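Local coordinates for polycyclic ketone monooxygenase (Myceliophthora thermophila, PDB 5MQ6), which inserts one oxygen atom next to the carbonyl of ketones, notably bulky polycyclic ones, to give esters or lactones, using FAD and NADPH, at residues Y79-L91 / D108-W122. Sequence-based numbering, arbitrary orientation.
With FAD (flavin-adenine dinucleotide), chain B.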
loop_
_atom_site.group_PDB
_atom_site.type_symbol
_atom_site.label_atom_id
_atom_site.label_comp_id
_atom_site.label_asym_id
_atom_site.label_seq_id
_atom_site.Cartn_x
_atom_site.Cartn_y
_atom_site.Cartn_z
ATOM N N TYR A 79 8.353 -23.222 -14.771
ATOM C CA TYR A 79 9.239 -22.803 -13.719
ATOM C C TYR A 79 8.817 -23.516 -12.443
ATOM O O TYR A 79 7.726 -24.096 -12.381
ATOM C CB TYR A 79 9.151 -21.292 -13.486
ATOM C CG TYR A 79 9.494 -20.511 -14.710
ATOM C CD1 TYR A 79 8.542 -20.246 -15.631
ATOM C CD2 TYR A 79 10.805 -20.171 -15.007
ATOM C CE1 TYR A 79 8.850 -19.589 -16.814
ATOM C CE2 TYR A 79 11.140 -19.522 -16.214
ATOM C CZ TYR A 79 10.141 -19.213 -17.095
ATOM O OH TYR A 79 10.370 -18.588 -18.323
ATOM N N LYS A 80 9.651 -23.475 -11.416
ATOM C CA LYS A 80 9.216 -24.066 -10.133
ATOM C C LYS A 80 8.277 -23.050 -9.445
ATOM O O LYS A 80 7.173 -23.382 -9.099
ATOM C CB LYS A 80 10.448 -24.409 -9.300
ATOM C CG LYS A 80 10.214 -25.087 -7.931
ATOM C CD LYS A 80 11.559 -25.448 -7.327
ATOM C CE LYS A 80 11.349 -26.308 -6.043
ATOM N NZ LYS A 80 12.658 -26.552 -5.417
ATOM N N PHE A 81 8.779 -21.825 -9.203
ATOM C CA PHE A 81 8.030 -20.732 -8.605
ATOM C C PHE A 81 7.839 -19.584 -9.641
ATOM O O PHE A 81 8.794 -19.125 -10.290
ATOM C CB PHE A 81 8.792 -20.126 -7.401
ATOM C CG PHE A 81 9.010 -21.087 -6.294
ATOM C CD1 PHE A 81 8.021 -21.330 -5.360
ATOM C CD2 PHE A 81 10.201 -21.816 -6.201
ATOM C CE1 PHE A 81 8.202 -22.272 -4.362
ATOM C CE2 PHE A 81 10.377 -22.779 -5.188
ATOM C CZ PHE A 81 9.346 -23.018 -4.286
ATOM N N ILE A 82 6.612 -19.124 -9.758
ATOM C CA ILE A 82 6.346 -17.796 -10.321
ATOM C C ILE A 82 5.939 -16.860 -9.206
ATOM O O ILE A 82 5.006 -17.112 -8.430
ATOM C CB ILE A 82 5.362 -17.790 -11.483
ATOM C CG1 ILE A 82 6.040 -18.484 -12.708
ATOM C CG2 ILE A 82 5.002 -16.306 -11.812
ATOM C CD1 ILE A 82 5.033 -18.866 -13.793
ATOM N N ILE A 83 6.671 -15.761 -9.153
ATOM C CA ILE A 83 6.358 -14.639 -8.267
ATOM C C ILE A 83 5.743 -13.476 -9.067
ATOM O O ILE A 83 6.366 -13.002 -10.005
ATOM C CB ILE A 83 7.629 -14.140 -7.576
ATOM C CG1 ILE A 83 8.206 -15.288 -6.698
ATOM C CG2 ILE A 83 7.338 -12.878 -6.717
ATOM C CD1 ILE A 83 9.590 -15.005 -6.143
ATOM N N LEU A 84 4.559 -13.022 -8.666
ATOM C CA LEU A 84 3.935 -11.886 -9.327
ATOM C C LEU A 84 4.273 -10.685 -8.493
ATOM O O LEU A 84 3.913 -10.601 -7.308
ATOM C CB LEU A 84 2.422 -12.066 -9.435
ATOM C CG LEU A 84 1.580 -11.154 -10.318
ATOM C CD1 LEU A 84 0.217 -11.752 -10.622
ATOM C CD2 LEU A 84 1.268 -9.872 -9.587
ATOM N N GLY A 85 5.053 -9.797 -9.098
ATOM C CA GLY A 85 5.563 -8.646 -8.448
ATOM C C GLY A 85 7.062 -8.707 -8.185
ATOM O O GLY A 85 7.525 -9.664 -7.604
ATOM N N ALA A 86 7.750 -7.635 -8.539
ATOM C CA ALA A 86 9.153 -7.484 -8.432
ATOM C C ALA A 86 9.490 -6.225 -7.585
ATOM O O ALA A 86 10.607 -5.673 -7.638
ATOM C CB ALA A 86 9.720 -7.397 -9.822
ATOM N N GLY A 87 8.533 -5.816 -6.747
ATOM C CA GLY A 87 8.825 -4.811 -5.751
ATOM C C GLY A 87 9.508 -5.461 -4.548
ATOM O O GLY A 87 9.980 -6.596 -4.627
ATOM N N TYR A 88 9.577 -4.731 -3.430
ATOM C CA TYR A 88 10.196 -5.246 -2.199
ATOM C C TYR A 88 9.553 -6.551 -1.746
ATOM O O TYR A 88 10.229 -7.439 -1.245
ATOM C CB TYR A 88 10.178 -4.244 -1.044
ATOM C CG TYR A 88 11.142 -3.102 -1.187
ATOM C CD1 TYR A 88 12.305 -3.186 -1.954
ATOM C CD2 TYR A 88 10.939 -1.910 -0.493
ATOM C CE1 TYR A 88 13.197 -2.079 -2.050
ATOM C CE2 TYR A 88 11.830 -0.873 -0.577
ATOM C CZ TYR A 88 12.958 -0.950 -1.342
ATOM O OH TYR A 88 13.852 0.086 -1.354
ATOM N N GLY A 89 8.261 -6.679 -1.916
ATOM C CA GLY A 89 7.614 -7.924 -1.571
ATOM C C GLY A 89 8.038 -9.135 -2.358
ATOM O O GLY A 89 8.370 -10.154 -1.796
ATOM N N GLY A 90 7.970 -9.053 -3.672
ATOM C CA GLY A 90 8.440 -10.142 -4.478
ATOM C C GLY A 90 9.910 -10.423 -4.336
ATOM O O GLY A 90 10.339 -11.592 -4.390
ATOM N N LEU A 91 10.704 -9.359 -4.198
ATOM C CA LEU A 91 12.116 -9.573 -3.892
ATOM C C LEU A 91 12.330 -10.374 -2.596
ATOM O O LEU A 91 13.173 -11.261 -2.573
ATOM C CB LEU A 91 12.877 -8.273 -3.840
ATOM C CG LEU A 91 13.082 -7.545 -5.171
ATOM C CD1 LEU A 91 13.509 -6.136 -4.828
ATOM C CD2 LEU A 91 14.119 -8.300 -5.994
ATOM N N ASP A 108 14.080 -22.148 -11.500
ATOM C CA ASP A 108 13.326 -22.229 -10.291
ATOM C C ASP A 108 12.482 -20.987 -9.975
ATOM O O ASP A 108 11.554 -21.087 -9.232
ATOM C CB ASP A 108 14.220 -22.576 -9.140
ATOM C CG ASP A 108 14.648 -24.023 -9.154
ATOM O OD1 ASP A 108 14.105 -24.805 -9.972
ATOM O OD2 ASP A 108 15.512 -24.392 -8.324
ATOM N N ILE A 109 12.844 -19.828 -10.513
ATOM C CA ILE A 109 12.157 -18.564 -10.270
ATOM C C ILE A 109 11.953 -17.811 -11.555
ATOM O O ILE A 109 12.908 -17.601 -12.286
ATOM C CB ILE A 109 12.925 -17.656 -9.284
ATOM C CG1 ILE A 109 12.908 -18.293 -7.859
ATOM C CG2 ILE A 109 12.285 -16.209 -9.272
ATOM C CD1 ILE A 109 13.618 -17.453 -6.780
ATOM N N LEU A 110 10.705 -17.353 -11.786
ATOM C CA LEU A 110 10.398 -16.277 -12.668
ATOM C C LEU A 110 9.580 -15.281 -11.916
ATOM O O LEU A 110 8.509 -15.605 -11.430
ATOM C CB LEU A 110 9.698 -16.719 -13.971
ATOM C CG LEU A 110 9.488 -15.547 -14.967
ATOM C CD1 LEU A 110 10.800 -15.131 -15.593
ATOM C CD2 LEU A 110 8.495 -15.895 -16.062
ATOM N N MET A 111 10.086 -14.062 -11.877
ATOM C CA MET A 111 9.358 -12.928 -11.305
ATOM C C MET A 111 8.711 -12.224 -12.474
ATOM O O MET A 111 9.372 -12.052 -13.533
ATOM C CB MET A 111 10.275 -11.963 -10.522
ATOM C CG MET A 111 11.134 -12.684 -9.452
ATOM S SD MET A 111 12.282 -11.536 -8.637
ATOM C CE MET A 111 11.099 -10.748 -7.561
ATOM N N VAL A 112 7.438 -11.866 -12.302
ATOM C CA VAL A 112 6.665 -11.212 -13.357
ATOM C C VAL A 112 6.080 -9.936 -12.828
ATOM O O VAL A 112 5.452 -9.901 -11.752
ATOM C CB VAL A 112 5.537 -12.132 -13.906
ATOM C CG1 VAL A 112 4.801 -11.546 -15.127
ATOM C CG2 VAL A 112 6.163 -13.470 -14.296
ATOM N N ASP A 113 6.232 -8.864 -13.613
ATOM C CA ASP A 113 5.781 -7.557 -13.191
ATOM C C ASP A 113 5.456 -6.736 -14.445
ATOM O O ASP A 113 6.180 -6.756 -15.430
ATOM C CB ASP A 113 6.895 -6.892 -12.381
ATOM C CG ASP A 113 6.388 -5.751 -11.443
ATOM O OD1 ASP A 113 5.452 -5.009 -11.813
ATOM O OD2 ASP A 113 6.961 -5.599 -10.340
ATOM N N ALA A 114 4.410 -5.957 -14.364
ATOM C CA ALA A 114 4.025 -4.958 -15.367
ATOM C C ALA A 114 5.015 -3.807 -15.405
ATOM O O ALA A 114 5.157 -3.213 -16.410
ATOM C CB ALA A 114 2.609 -4.438 -15.095
ATOM N N ALA A 115 5.705 -3.487 -14.324
ATOM C CA ALA A 115 6.761 -2.479 -14.370
ATOM C C ALA A 115 7.867 -2.832 -15.302
ATOM O O ALA A 115 8.095 -4.003 -15.620
ATOM C CB ALA A 115 7.358 -2.254 -12.977
ATOM N N GLY A 116 8.647 -1.825 -15.676
ATOM C CA GLY A 116 9.808 -2.030 -16.582
ATOM C C GLY A 116 11.093 -2.496 -15.928
ATOM O O GLY A 116 12.155 -2.729 -16.589
ATOM N N GLY A 117 11.034 -2.668 -14.618
ATOM C CA GLY A 117 12.194 -3.083 -13.881
ATOM C C GLY A 117 11.802 -3.344 -12.423
ATOM O O GLY A 117 10.636 -3.270 -12.066
ATOM N N PHE A 118 12.802 -3.636 -11.604
ATOM C CA PHE A 118 12.586 -3.948 -10.194
ATOM C C PHE A 118 12.136 -2.728 -9.406
ATOM O O PHE A 118 12.450 -1.586 -9.771
ATOM C CB PHE A 118 13.845 -4.509 -9.541
ATOM C CG PHE A 118 14.268 -5.830 -10.099
ATOM C CD1 PHE A 118 13.649 -6.985 -9.640
ATOM C CD2 PHE A 118 15.298 -5.940 -11.033
ATOM C CE1 PHE A 118 13.995 -8.231 -10.096
ATOM C CE2 PHE A 118 15.712 -7.243 -11.500
ATOM C CZ PHE A 118 15.018 -8.365 -11.021
ATOM N N GLY A 119 11.433 -2.982 -8.313
ATOM C CA GLY A 119 11.141 -1.908 -7.374
ATOM C C GLY A 119 9.681 -1.690 -7.009
ATOM O O GLY A 119 9.423 -1.105 -6.002
ATOM N N GLY A 120 8.740 -2.163 -7.845
ATOM C CA GLY A 120 7.332 -1.939 -7.631
ATOM C C GLY A 120 7.008 -0.435 -7.451
ATOM O O GLY A 120 7.333 0.410 -8.322
ATOM N N THR A 121 6.364 -0.123 -6.340
ATOM C CA THR A 121 6.174 1.247 -5.905
ATOM C C THR A 121 7.321 2.228 -6.277
ATOM O O THR A 121 7.043 3.326 -6.780
ATOM C CB THR A 121 5.992 1.266 -4.372
ATOM O OG1 THR A 121 4.824 0.505 -4.000
ATOM C CG2 THR A 121 5.832 2.695 -3.851
ATOM N N TRP A 122 8.553 1.810 -5.975
ATOM C CA TRP A 122 9.768 2.623 -6.173
ATOM C C TRP A 122 10.276 2.663 -7.640
ATOM O O TRP A 122 11.187 3.447 -7.955
ATOM C CB TRP A 122 10.892 2.199 -5.171
ATOM C CG TRP A 122 10.300 2.172 -3.782
ATOM C CD1 TRP A 122 10.075 1.104 -3.023
ATOM C CD2 TRP A 122 9.710 3.283 -3.093
ATOM N NE1 TRP A 122 9.382 1.456 -1.865
ATOM C CE2 TRP A 122 9.153 2.790 -1.888
ATOM C CE3 TRP A 122 9.578 4.637 -3.386
ATOM C CZ2 TRP A 122 8.499 3.597 -0.976
ATOM C CZ3 TRP A 122 8.954 5.454 -2.452
ATOM C CH2 TRP A 122 8.405 4.924 -1.262
HETATM P PA FAD B . 4.417 -3.141 -4.980
HETATM O O1A FAD B . 3.129 -2.454 -5.295
HETATM O O2A FAD B . 5.643 -2.351 -4.559
HETATM O O5B FAD B . 4.835 -4.014 -6.261
HETATM C C5B FAD B . 3.900 -4.833 -6.878
HETATM C C4B FAD B . 4.155 -4.810 -8.371
HETATM O O4B FAD B . 3.319 -5.832 -8.946
HETATM C C3B FAD B . 3.814 -3.508 -9.089
HETATM O O3B FAD B . 4.837 -3.178 -9.992
HETATM C C2B FAD B . 2.547 -3.829 -9.832
HETATM O O2B FAD B . 2.399 -3.070 -11.008
HETATM C C1B FAD B . 2.735 -5.305 -10.108
HETATM N N9A FAD B . 1.499 -5.983 -10.412
HETATM C C8A FAD B . 0.356 -5.970 -9.667
HETATM N N7A FAD B . -0.563 -6.683 -10.310
HETATM C C5A FAD B . -0.066 -7.150 -11.468
HETATM C C6A FAD B . -0.580 -8.003 -12.554
HETATM N N6A FAD B . -1.801 -8.490 -12.634
HETATM N N1A FAD B . 0.309 -8.278 -13.472
HETATM C C2A FAD B . 1.572 -7.789 -13.471
HETATM N N3A FAD B . 2.128 -7.020 -12.563
HETATM C C4A FAD B . 1.298 -6.661 -11.536
HETATM N N1 FAD B . 4.574 1.787 2.710
HETATM C C2 FAD B . 5.321 1.856 3.861
HETATM O O2 FAD B . 5.274 0.955 4.689
HETATM N N3 FAD B . 6.114 2.910 4.097
HETATM C C4 FAD B . 6.181 3.914 3.208
HETATM O O4 FAD B . 6.929 4.845 3.477
HETATM C C4X FAD B . 5.423 3.939 1.945
HETATM N N5 FAD B . 5.446 4.957 1.022
HETATM C C5X FAD B . 4.686 4.833 -0.095
HETATM C C6 FAD B . 4.675 5.912 -1.105
HETATM C C7 FAD B . 3.814 5.684 -2.282
HETATM C C7M FAD B . 3.729 6.717 -3.382
HETATM C C8 FAD B . 2.977 4.459 -2.448
HETATM C C8M FAD B . 2.087 4.208 -3.664
HETATM C C9 FAD B . 3.006 3.478 -1.477
HETATM C C9A FAD B . 3.821 3.621 -0.319
HETATM N N10 FAD B . 3.788 2.599 0.646
HETATM C C10 FAD B . 4.606 2.736 1.772
HETATM C "C1'" FAD B . 3.019 1.348 0.461
HETATM C "C2'" FAD B . 3.891 0.448 -0.511
HETATM O "O2'" FAD B . 3.069 0.011 -1.602
HETATM C "C3'" FAD B . 4.600 -0.766 0.182
HETATM O "O3'" FAD B . 5.467 -0.277 1.209
HETATM C "C4'" FAD B . 5.544 -1.630 -0.688
HETATM O "O4'" FAD B . 6.417 -0.867 -1.634
HETATM C "C5'" FAD B . 4.729 -2.703 -1.439
HETATM O "O5'" FAD B . 5.676 -3.717 -1.897
HETATM P P FAD B . 4.970 -4.879 -2.778
HETATM O O1P FAD B . 6.158 -5.548 -3.563
HETATM O O2P FAD B . 4.050 -5.644 -1.817
HETATM O O3P FAD B . 3.929 -4.101 -3.789
HETATM O O HOH W 1 15.211 -26.957 -7.276
HETATM O O HOH W 2 8.100 -2.122 -3.563
#
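D113 reaches back to A86 and to the FAD ribose from the end of its strand. Its CB lies 3.8 Å from A86 CB. With CG anti to the backbone N (chi1 -159°), the carboxylate is carried between the 79-91 segment and the cofactor. CG itself comes 3.3 Å from FAD O3B. OD2 accepts the backbone N-H of A86 at 2.8 Å, on its anti side and 32° out of the carboxylate plane. OD1 takes the hydroxyl proton of FAD O3B at 2.7 Å. The same OD1 receives A115 N from above the plane, which closes an Asx turn. Were D113 replaced by alanine, A86 N and the ribose hydroxyl O3B would probably lose their acceptor, and the 113-115 turn its tie. The next residue, A114, gives its N-H to adenine N3A.

Strands 81-84 and 109-112 run parallel, with V112 O receiving G85 N at the end of their ladder. They are the two strands of a Rossmann beta-alpha-beta unit, joined through helix 88-99. G85, G87 and G90 fit the GxGxxG pattern of Rossmann-type dinucleotide binding, which runs from the turn after the first strand into the helix. G89 N donates to FAD O1P.

M111 lies on the face shared with I83. Its CG packs against I83 CB. The chain then bends at chi3 (77°), and CE ends 3.4 Å from G90 O, against the first turn of helix 88-99. L91 CD2 meets F118 CD1 at 3.9 Å, the two side chains crossing at about a right angle. G119 N donates to A86 O, while T121 N holds FAD O2A at 2.9 Å. On the other sheet face, L110 CB sits over the centre of the Y79 ring, 3.7 Å from its centroid.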